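Cerato-platanin 1 (Moniliophthora perniciosa, PDB 3SUJ) is a secreted cerato-platanin of unknown function with a double-psi beta-barrel fold, able to bind zinc ions. Local coordinates at residues L5-A10 and R104-G109; S20-D25 and A82-A87; Y64-S69 and I78-I83. One frame throughout, in Å; residues are numbered along the deposited sequence.

Contact 1 of 3, residues L5-A10 and R104-G109. With NA (sodium ion), chain H.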
loop_
_atom_site.group_PDB
_atom_site.type_symbol
_atom_site.label_atom_id
_atom_site.label_comp_id
_atom_site.label_asym_id
_atom_site.label_seq_id
_atom_site.Cartn_x
_atom_site.Cartn_y
_atom_site.Cartn_z
ATOM N N LEU A 5 2.814 7.756 -6.205
ATOM C CA LEU A 5 3.154 6.902 -5.081
ATOM C C LEU A 5 4.098 7.675 -4.136
ATOM O O LEU A 5 5.170 8.105 -4.561
ATOM C CB LEU A 5 3.821 5.601 -5.551
ATOM C CG LEU A 5 4.325 4.758 -4.378
ATOM C CD1 LEU A 5 3.251 4.192 -3.529
ATOM C CD2 LEU A 5 5.199 3.652 -4.879
ATOM N N SER A 6 3.701 7.711 -2.884
ATOM C CA SER A 6 4.493 8.322 -1.788
ATOM C C SER A 6 4.723 7.277 -0.758
ATOM O O SER A 6 4.254 6.124 -0.922
ATOM C CB SER A 6 3.713 9.460 -1.180
ATOM O OG SER A 6 3.524 10.450 -2.233
ATOM N N TYR A 7 5.421 7.607 0.329
ATOM C CA TYR A 7 5.599 6.621 1.396
ATOM C C TYR A 7 5.289 7.243 2.747
ATOM O O TYR A 7 5.301 8.490 2.888
ATOM C CB TYR A 7 6.955 5.992 1.388
ATOM C CG TYR A 7 8.088 6.790 1.898
ATOM C CD1 TYR A 7 8.775 7.611 1.053
ATOM C CD2 TYR A 7 8.488 6.673 3.235
ATOM C CE1 TYR A 7 9.824 8.376 1.530
ATOM C CE2 TYR A 7 9.544 7.388 3.737
ATOM C CZ TYR A 7 10.210 8.236 2.899
ATOM O OH TYR A 7 11.348 9.002 3.307
ATOM N N ASP A 8 5.066 6.405 3.727
ATOM C CA ASP A 8 4.903 6.891 5.113
ATOM C C ASP A 8 5.384 5.765 5.974
ATOM O O ASP A 8 4.887 4.650 5.903
ATOM C CB ASP A 8 3.445 7.200 5.440
ATOM C CG ASP A 8 3.309 8.015 6.682
ATOM O OD1 ASP A 8 3.754 7.579 7.736
ATOM O OD2 ASP A 8 2.853 9.225 6.574
ATOM N N GLU A 9 6.370 6.047 6.849
ATOM C CA GLU A 9 6.938 5.045 7.774
ATOM C C GLU A 9 6.005 4.558 8.799
ATOM O O GLU A 9 6.299 3.532 9.402
ATOM C CB GLU A 9 8.242 5.590 8.399
ATOM C CG GLU A 9 9.288 5.736 7.353
ATOM C CD GLU A 9 10.700 6.030 7.911
ATOM O OE1 GLU A 9 11.322 5.083 8.310
ATOM O OE2 GLU A 9 11.173 7.156 7.784
ATOM N N ALA A 10 4.838 5.161 8.951
ATOM C CA ALA A 10 3.836 4.553 9.790
ATOM C C ALA A 10 3.536 3.132 9.348
ATOM O O ALA A 10 3.245 2.277 10.138
ATOM C CB ALA A 10 2.577 5.353 9.848
ATOM N N ARG A 104 15.527 4.323 -3.106
ATOM C CA ARG A 104 15.481 5.761 -3.335
ATOM C C ARG A 104 14.178 6.379 -2.841
ATOM O O ARG A 104 13.837 7.487 -3.303
ATOM C CB ARG A 104 15.654 6.017 -4.828
ATOM C CG ARG A 104 16.992 5.534 -5.344
ATOM C CD ARG A 104 17.108 5.721 -6.840
ATOM N NE ARG A 104 17.326 7.128 -7.031
ATOM C CZ ARG A 104 17.032 7.785 -8.156
ATOM N NH1 ARG A 104 16.503 7.133 -9.153
ATOM N NH2 ARG A 104 17.291 9.086 -8.208
ATOM N N ALA A 105 13.514 5.780 -1.899
ATOM C CA ALA A 105 12.208 6.308 -1.456
ATOM C C ALA A 105 12.341 7.744 -0.879
ATOM O O ALA A 105 11.675 8.654 -1.278
ATOM C CB ALA A 105 11.619 5.443 -0.429
ATOM N N GLU A 106 13.127 7.915 0.133
ATOM C CA GLU A 106 13.443 9.213 0.722
ATOM C C GLU A 106 13.988 10.214 -0.259
ATOM O O GLU A 106 13.503 11.373 -0.319
ATOM C CB GLU A 106 14.402 9.023 1.913
ATOM C CG GLU A 106 14.667 10.269 2.781
ATOM C CD GLU A 106 15.407 9.916 4.113
ATOM O OE1 GLU A 106 15.890 8.763 4.380
ATOM O OE2 GLU A 106 15.460 10.811 4.966
ATOM N N GLU A 107 14.926 9.843 -1.104
ATOM C CA GLU A 107 15.414 10.753 -2.082
ATOM C C GLU A 107 14.354 11.277 -3.033
ATOM O O GLU A 107 14.192 12.473 -3.268
ATOM C CB GLU A 107 16.543 10.037 -2.862
ATOM C CG GLU A 107 16.974 10.808 -4.019
ATOM C CD GLU A 107 17.695 9.990 -5.088
ATOM O OE1 GLU A 107 18.077 8.813 -4.856
ATOM O OE2 GLU A 107 17.893 10.537 -6.179
ATOM N N LEU A 108 13.506 10.403 -3.574
ATOM C CA LEU A 108 12.483 10.786 -4.544
ATOM C C LEU A 108 11.243 11.387 -3.898
ATOM O O LEU A 108 10.662 12.314 -4.441
ATOM C CB LEU A 108 12.123 9.565 -5.428
ATOM C CG LEU A 108 13.309 9.079 -6.286
ATOM C CD1 LEU A 108 13.053 7.721 -6.972
ATOM C CD2 LEU A 108 13.709 10.160 -7.274
ATOM N N GLY A 109 10.853 10.804 -2.795
ATOM C CA GLY A 109 9.687 11.297 -2.058
ATOM C C GLY A 109 8.367 10.772 -2.627
ATOM O O GLY A 109 7.638 10.040 -1.993
HETATM NA NA NA H . 16.829 8.871 6.163
HETATM O O HOH W 1 6.621 10.355 0.467
HETATM O O HOH W 2 16.694 11.099 6.781
HETATM O O HOH W 3 17.185 6.927 6.692
HETATM O O HOH W 4 18.593 9.163 5.499
#
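Y7 rests its ring against the short helix 105-108, where A105 meets it off-centre: CB of A105 lies 4.3 Å from the centroid of the Y7 ring and 28° off the ring normal, a CH-pi contact. CG of Y7 stands between the backbone N and the carbonyl carbon (chi1 76°), on the side of the helix. The ring's CD1–CE1 side lies by A105, and the hydroxyl continues to the next residue, with OH of Y7 3.3 Å from CA of E106 and close to CB and CG. This packs the end of strand 3-7 of the barrel sheet onto the helix just before strand 111-118, its neighbour in that sheet. E106 has CG anti to the backbone N (chi1 -171°) and an extended chain, which takes its carboxylate past the tyrosine to a sodium ion; OE1 of E106 binds the ion at 2.0 Å and OE2 at 2.7 Å, with three waters as further ligands. No direct hydrogen bond joins the backbones. A water accepts from N of Y7 at 3.0 Å and donates to O of G109 at 2.7 Å, while CA of S6 makes a CA-H...O contact of 3.6 Å with O of G109. OG of S6 is hydrogen-bonded to T110.

Contact 2 of 3, residues S20-D25 and A82-A87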
loop_
_atom_site.group_PDB
_atom_site.type_symbol
_atom_site.label_atom_id
_atom_site.label_comp_id
_atom_site.label_asym_id
_atom_site.label_seq_id
_atom_site.Cartn_x
_atom_site.Cartn_y
_atom_site.Cartn_z
ATOM N N SER A 20 -6.244 1.449 13.575
ATOM C CA SER A 20 -5.636 2.773 13.330
ATOM C C SER A 20 -5.771 3.331 11.917
ATOM O O SER A 20 -5.349 4.448 11.661
ATOM C CB SER A 20 -4.156 2.771 13.697
ATOM O OG SER A 20 -3.333 2.097 12.756
ATOM N N VAL A 21 -6.350 2.517 11.016
ATOM C CA VAL A 21 -6.467 2.919 9.596
ATOM C C VAL A 21 -7.922 2.893 9.208
ATOM O O VAL A 21 -8.812 2.399 9.906
ATOM C CB VAL A 21 -5.574 1.971 8.740
ATOM C CG1 VAL A 21 -4.101 2.140 9.080
ATOM C CG2 VAL A 21 -6.047 0.520 8.905
ATOM N N THR A 22 -8.174 3.366 8.004
ATOM C CA THR A 22 -9.560 3.528 7.549
ATOM C C THR A 22 -10.259 2.175 7.506
ATOM O O THR A 22 -11.458 2.038 7.856
ATOM C CB THR A 22 -9.548 4.136 6.116
ATOM O OG1 THR A 22 -8.791 5.309 6.101
ATOM C CG2 THR A 22 -10.993 4.362 5.647
ATOM N N CYS A 23 -9.562 1.137 7.072
ATOM C CA CYS A 23 -10.143 -0.197 6.888
ATOM C C CYS A 23 -10.108 -1.017 8.146
ATOM O O CYS A 23 -9.610 -2.155 8.176
ATOM C CB CYS A 23 -9.425 -0.953 5.727
ATOM S SG CYS A 23 -9.514 -0.052 4.161
ATOM N N SER A 24 -10.691 -0.431 9.175
ATOM C CA SER A 24 -10.670 -1.031 10.536
ATOM C C SER A 24 -11.628 -2.189 10.705
ATOM O O SER A 24 -11.275 -3.338 10.600
ATOM C CB SER A 24 -10.814 0.072 11.564
ATOM O OG SER A 24 -12.004 0.747 11.252
ATOM N N ASP A 25 -12.845 -1.929 11.062
ATOM C CA ASP A 25 -13.779 -3.070 11.180
ATOM C C ASP A 25 -14.942 -2.799 10.212
ATOM O O ASP A 25 -14.844 -2.051 9.230
ATOM C CB ASP A 25 -14.213 -3.239 12.641
ATOM C CG ASP A 25 -14.763 -1.952 13.256
ATOM O OD1 ASP A 25 -15.112 -1.013 12.490
ATOM O OD2 ASP A 25 -14.838 -1.787 14.507
ATOM N N ALA A 82 -4.128 -2.391 0.152
ATOM C CA ALA A 82 -4.644 -1.115 0.552
ATOM C C ALA A 82 -5.535 -1.243 1.775
ATOM O O ALA A 82 -6.474 -2.031 1.847
ATOM C CB ALA A 82 -5.487 -0.555 -0.555
ATOM N N ILE A 83 -5.144 -0.480 2.819
ATOM C CA ILE A 83 -5.807 -0.607 4.130
ATOM C C ILE A 83 -6.238 0.752 4.683
ATOM O O ILE A 83 -6.849 0.779 5.804
ATOM C CB ILE A 83 -4.851 -1.301 5.172
ATOM C CG1 ILE A 83 -3.672 -0.352 5.567
ATOM C CG2 ILE A 83 -4.255 -2.605 4.613
ATOM C CD1 ILE A 83 -2.743 -0.989 6.673
ATOM N N ASP A 84 -5.913 1.819 4.004
ATOM C CA ASP A 84 -6.075 3.178 4.573
ATOM C C ASP A 84 -6.415 4.142 3.457
ATOM O O ASP A 84 -5.996 3.895 2.278
ATOM C CB ASP A 84 -4.724 3.557 5.290
ATOM C CG ASP A 84 -4.837 4.633 6.292
ATOM O OD1 ASP A 84 -5.917 4.894 6.874
ATOM O OD2 ASP A 84 -3.758 5.183 6.586
ATOM N N ARG A 85 -7.101 5.218 3.720
ATOM C CA ARG A 85 -7.264 6.227 2.697
ATOM C C ARG A 85 -5.987 7.055 2.479
ATOM O O ARG A 85 -5.265 7.381 3.476
ATOM C CB ARG A 85 -8.416 7.194 3.085
ATOM C CG ARG A 85 -8.593 8.336 2.061
ATOM C CD ARG A 85 -10.003 8.920 2.098
ATOM N NE ARG A 85 -10.076 9.992 1.095
ATOM C CZ ARG A 85 -10.133 9.767 -0.225
ATOM N NH1 ARG A 85 -10.229 8.552 -0.723
ATOM N NH2 ARG A 85 -10.054 10.792 -1.084
ATOM N N SER A 86 -5.628 7.371 1.238
ATOM C CA SER A 86 -4.661 8.402 0.905
ATOM C C SER A 86 -5.493 9.426 0.122
ATOM O O SER A 86 -6.377 9.048 -0.656
ATOM C CB SER A 86 -3.580 7.751 0.003
ATOM O OG SER A 86 -2.439 8.597 -0.128
ATOM N N ALA A 87 -5.172 10.702 0.250
ATOM C CA ALA A 87 -5.993 11.650 -0.476
ATOM C C ALA A 87 -5.824 11.673 -2.000
ATOM O O ALA A 87 -6.824 11.941 -2.669
ATOM C CB ALA A 87 -6.008 13.069 0.195
#
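V21 covers one face of the D84 carboxylate, its CB 3.7 Å from CG of D84 and its CG1 near both CG and OD2. N of T22 donates to OD1 of D84 over 3.0 Å, on the anti side of that oxygen and 29° out of the carboxylate plane; the second oxygen, OD2, takes a hydrogen bond from outside, with Y11 OH. CG of D84, anti to the backbone N (chi1 -160°), is set under V21. T22 returns the grip: its OG1 accepts from N of R85 at 2.9 Å. One residue on, N of C23 donates to O of I83 at 3.0 Å, from 35° above the carbonyl plane. An alanine at D84 would probably leave N of T22 and the hydroxyl of Y11 without their acceptor and open a gap under V21. The three bonds tie the loop to the chain where it turns a corner after strand 76-83, and a disulfide from C23 holds the same loop to C60, elsewhere in the chain. The bond from N of T22 and the Y11 hydrogen bond would probably help to stabilise a carboxylate charge on D84.

Contact 3 of 3, residues Y64-S69 and I78-I83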
loop_
_atom_site.group_PDB
_atom_site.type_symbol
_atom_site.label_atom_id
_atom_site.label_comp_id
_atom_site.label_asym_id
_atom_site.label_seq_id
_atom_site.Cartn_x
_atom_site.Cartn_y
_atom_site.Cartn_z
ATOM N N TYR A 64 -2.959 -4.064 -5.142
ATOM C CA TYR A 64 -2.618 -3.212 -6.283
ATOM C C TYR A 64 -1.223 -3.506 -6.731
ATOM O O TYR A 64 -0.259 -3.427 -5.898
ATOM C CB TYR A 64 -2.757 -1.713 -5.905
ATOM C CG TYR A 64 -4.164 -1.329 -5.656
ATOM C CD1 TYR A 64 -4.942 -0.827 -6.704
ATOM C CD2 TYR A 64 -4.748 -1.394 -4.411
ATOM C CE1 TYR A 64 -6.263 -0.431 -6.531
ATOM C CE2 TYR A 64 -6.092 -0.987 -4.234
ATOM C CZ TYR A 64 -6.792 -0.468 -5.269
ATOM O OH TYR A 64 -8.113 -0.079 -5.030
ATOM N N GLN A 65 -1.038 -3.761 -8.007
ATOM C CA GLN A 65 0.268 -3.827 -8.602
ATOM C C GLN A 65 0.698 -2.459 -9.036
ATOM O O GLN A 65 0.006 -1.772 -9.813
ATOM C CB GLN A 65 0.181 -4.714 -9.812
ATOM C CG GLN A 65 1.557 -4.870 -10.544
ATOM C CD GLN A 65 1.386 -5.626 -11.851
ATOM O OE1 GLN A 65 0.451 -5.283 -12.623
ATOM N NE2 GLN A 65 2.154 -6.645 -12.114
ATOM N N LEU A 66 1.819 -2.010 -8.483
ATOM C CA LEU A 66 2.369 -0.693 -8.775
ATOM C C LEU A 66 3.696 -0.878 -9.462
ATOM O O LEU A 66 4.562 -1.522 -8.930
ATOM C CB LEU A 66 2.560 0.117 -7.494
ATOM C CG LEU A 66 1.337 0.230 -6.593
ATOM C CD1 LEU A 66 1.662 1.014 -5.279
ATOM C CD2 LEU A 66 0.205 0.934 -7.261
ATOM N N THR A 67 3.804 -0.306 -10.654
ATOM C CA THR A 67 4.989 -0.506 -11.486
ATOM C C THR A 67 5.667 0.801 -11.736
ATOM O O THR A 67 5.079 1.789 -12.152
ATOM C CB THR A 67 4.619 -1.177 -12.861
ATOM O OG1 THR A 67 3.973 -2.454 -12.541
ATOM C CG2 THR A 67 5.898 -1.447 -13.654
ATOM N N TYR A 68 6.959 0.740 -11.401
ATOM C CA TYR A 68 7.855 1.950 -11.551
ATOM C C TYR A 68 8.829 1.670 -12.631
ATOM O O TYR A 68 9.504 0.650 -12.626
ATOM C CB TYR A 68 8.586 2.252 -10.239
ATOM C CG TYR A 68 9.512 3.439 -10.309
ATOM C CD1 TYR A 68 9.037 4.704 -10.559
ATOM C CD2 TYR A 68 10.867 3.251 -10.149
ATOM C CE1 TYR A 68 9.930 5.825 -10.607
ATOM C CE2 TYR A 68 11.772 4.371 -10.192
ATOM C CZ TYR A 68 11.228 5.563 -10.443
ATOM O OH TYR A 68 12.073 6.686 -10.465
ATOM N N SER A 69 8.857 2.630 -13.570
ATOM C CA SER A 69 9.843 2.537 -14.652
ATOM C C SER A 69 10.869 3.633 -14.427
ATOM O O SER A 69 10.598 4.808 -14.717
ATOM C CB SER A 69 9.120 2.834 -15.933
ATOM O OG SER A 69 8.264 1.749 -16.195
ATOM N N ILE A 78 5.692 -3.692 -7.372
ATOM C CA ILE A 78 5.368 -4.242 -6.052
ATOM C C ILE A 78 3.875 -4.472 -5.976
ATOM O O ILE A 78 3.163 -3.978 -6.832
ATOM C CB ILE A 78 5.782 -3.243 -4.865
ATOM C CG1 ILE A 78 5.146 -1.871 -5.033
ATOM C CG2 ILE A 78 7.335 -3.185 -4.771
ATOM C CD1 ILE A 78 5.135 -0.910 -3.796
ATOM N N TYR A 79 3.430 -5.168 -4.951
ATOM C CA TYR A 79 2.010 -5.606 -4.812
ATOM C C TYR A 79 1.594 -5.141 -3.449
ATOM O O TYR A 79 2.141 -5.608 -2.441
ATOM C CB TYR A 79 1.905 -7.132 -4.981
ATOM C CG TYR A 79 2.428 -7.536 -6.367
ATOM C CD1 TYR A 79 1.596 -7.563 -7.479
ATOM C CD2 TYR A 79 3.784 -7.740 -6.564
ATOM C CE1 TYR A 79 2.079 -7.836 -8.744
ATOM C CE2 TYR A 79 4.327 -7.995 -7.851
ATOM C CZ TYR A 79 3.430 -8.074 -8.897
ATOM O OH TYR A 79 3.959 -8.261 -10.197
ATOM N N MET A 80 0.741 -4.164 -3.394
ATOM C CA MET A 80 0.413 -3.497 -2.115
ATOM C C MET A 80 -1.011 -3.779 -1.703
ATOM O O MET A 80 -1.901 -3.569 -2.491
ATOM C CB MET A 80 0.614 -1.958 -2.312
ATOM C CG MET A 80 0.608 -1.179 -0.982
ATOM S SD MET A 80 0.273 0.584 -1.074
ATOM C CE MET A 80 -1.487 0.437 -1.116
ATOM N N VAL A 81 -1.199 -4.126 -0.414
ATOM C CA VAL A 81 -2.516 -4.233 0.132
ATOM C C VAL A 81 -2.986 -2.855 0.592
ATOM O O VAL A 81 -2.279 -2.244 1.449
ATOM C CB VAL A 81 -2.572 -5.260 1.302
ATOM C CG1 VAL A 81 -4.003 -5.327 1.871
ATOM C CG2 VAL A 81 -2.060 -6.648 0.805
ATOM N N ALA A 82 -4.128 -2.391 0.152
ATOM C CA ALA A 82 -4.644 -1.115 0.552
ATOM C C ALA A 82 -5.535 -1.243 1.775
ATOM O O ALA A 82 -6.474 -2.031 1.847
ATOM C CB ALA A 82 -5.487 -0.555 -0.555
ATOM N N ILE A 83 -5.144 -0.480 2.819
ATOM C CA ILE A 83 -5.807 -0.607 4.130
ATOM C C ILE A 83 -6.238 0.752 4.683
ATOM O O ILE A 83 -6.849 0.779 5.804
ATOM C CB ILE A 83 -4.851 -1.301 5.172
ATOM C CG1 ILE A 83 -3.672 -0.352 5.567
ATOM C CG2 ILE A 83 -4.255 -2.605 4.613
ATOM C CD1 ILE A 83 -2.743 -0.989 6.673
#
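N of M80 and O of Y64 make the shortest polar bond between the strands, 2.8 Å with an angle of 170° at the hydrogen. The return bond runs from N of Y64 to O of M80, which makes Y64 and M80 an antiparallel hydrogen-bonded pair. L66 and I78 form the second such pair: N of L66 donates to O of I78 at 2.9 Å, and N of I78 to O of L66. Between them Q65 and Y79 are a non-hydrogen-bonded pair, their CA atoms 4.5 Å apart. Their side chains lie side by side and point the same way, with the amide and ring planes 40° apart. CG of Q65 is anti to the backbone N, and the extended chain runs beside the phenol, its CG 3.5 Å from CE1 of Y79. NE2 of Q65 then donates to OH of Y79 at 3.1 Å, the hydroxyl lying close to the amide plane; R122 adds a weak hydrogen bond to the same oxygen. On the other face Y64, L66, I78 and M80 gather. CB of L66 is 4.1 Å from CG1 of I78, and CD1 of L66 approaches CB of M80. CB of A82 sits at the edge of the Y64 ring, 3.8 Å from CE2, while F90 meets that ring edge-to-face. Over I78 lies helix 94-101. The N-to-C directions of strands 64-68 and 78-83 lie 139° apart, antiparallel with a marked twist, in a beta hairpin that supplies two neighbouring strands to the double-psi beta barrel of the cerato-platanin family.

All three contacts reach the same six-stranded mixed sheet. Contact 1 spans the longest interval of sequence, and both other contacts fall within it. Contacts 2 and 3 share A82 and I83: the end of strand 76-83 and the corner after it are bonded to the loop 20-25. Their centres are about 16 Å apart. Contacts 1 and 3, with centres about 14 Å apart, touch where CD1 of L108 packs 3.8 Å from OH of Y68 and CD1 of L5 4.0 Å from CD1 of L66. Contacts 1 and 2, about 18 Å apart between centres, do not touch. Strand 3-7, with contact 1, is two places from 63-68 in the sheet, 111-118 lying between, while contact 2 sits at the end of edge strand 76-83.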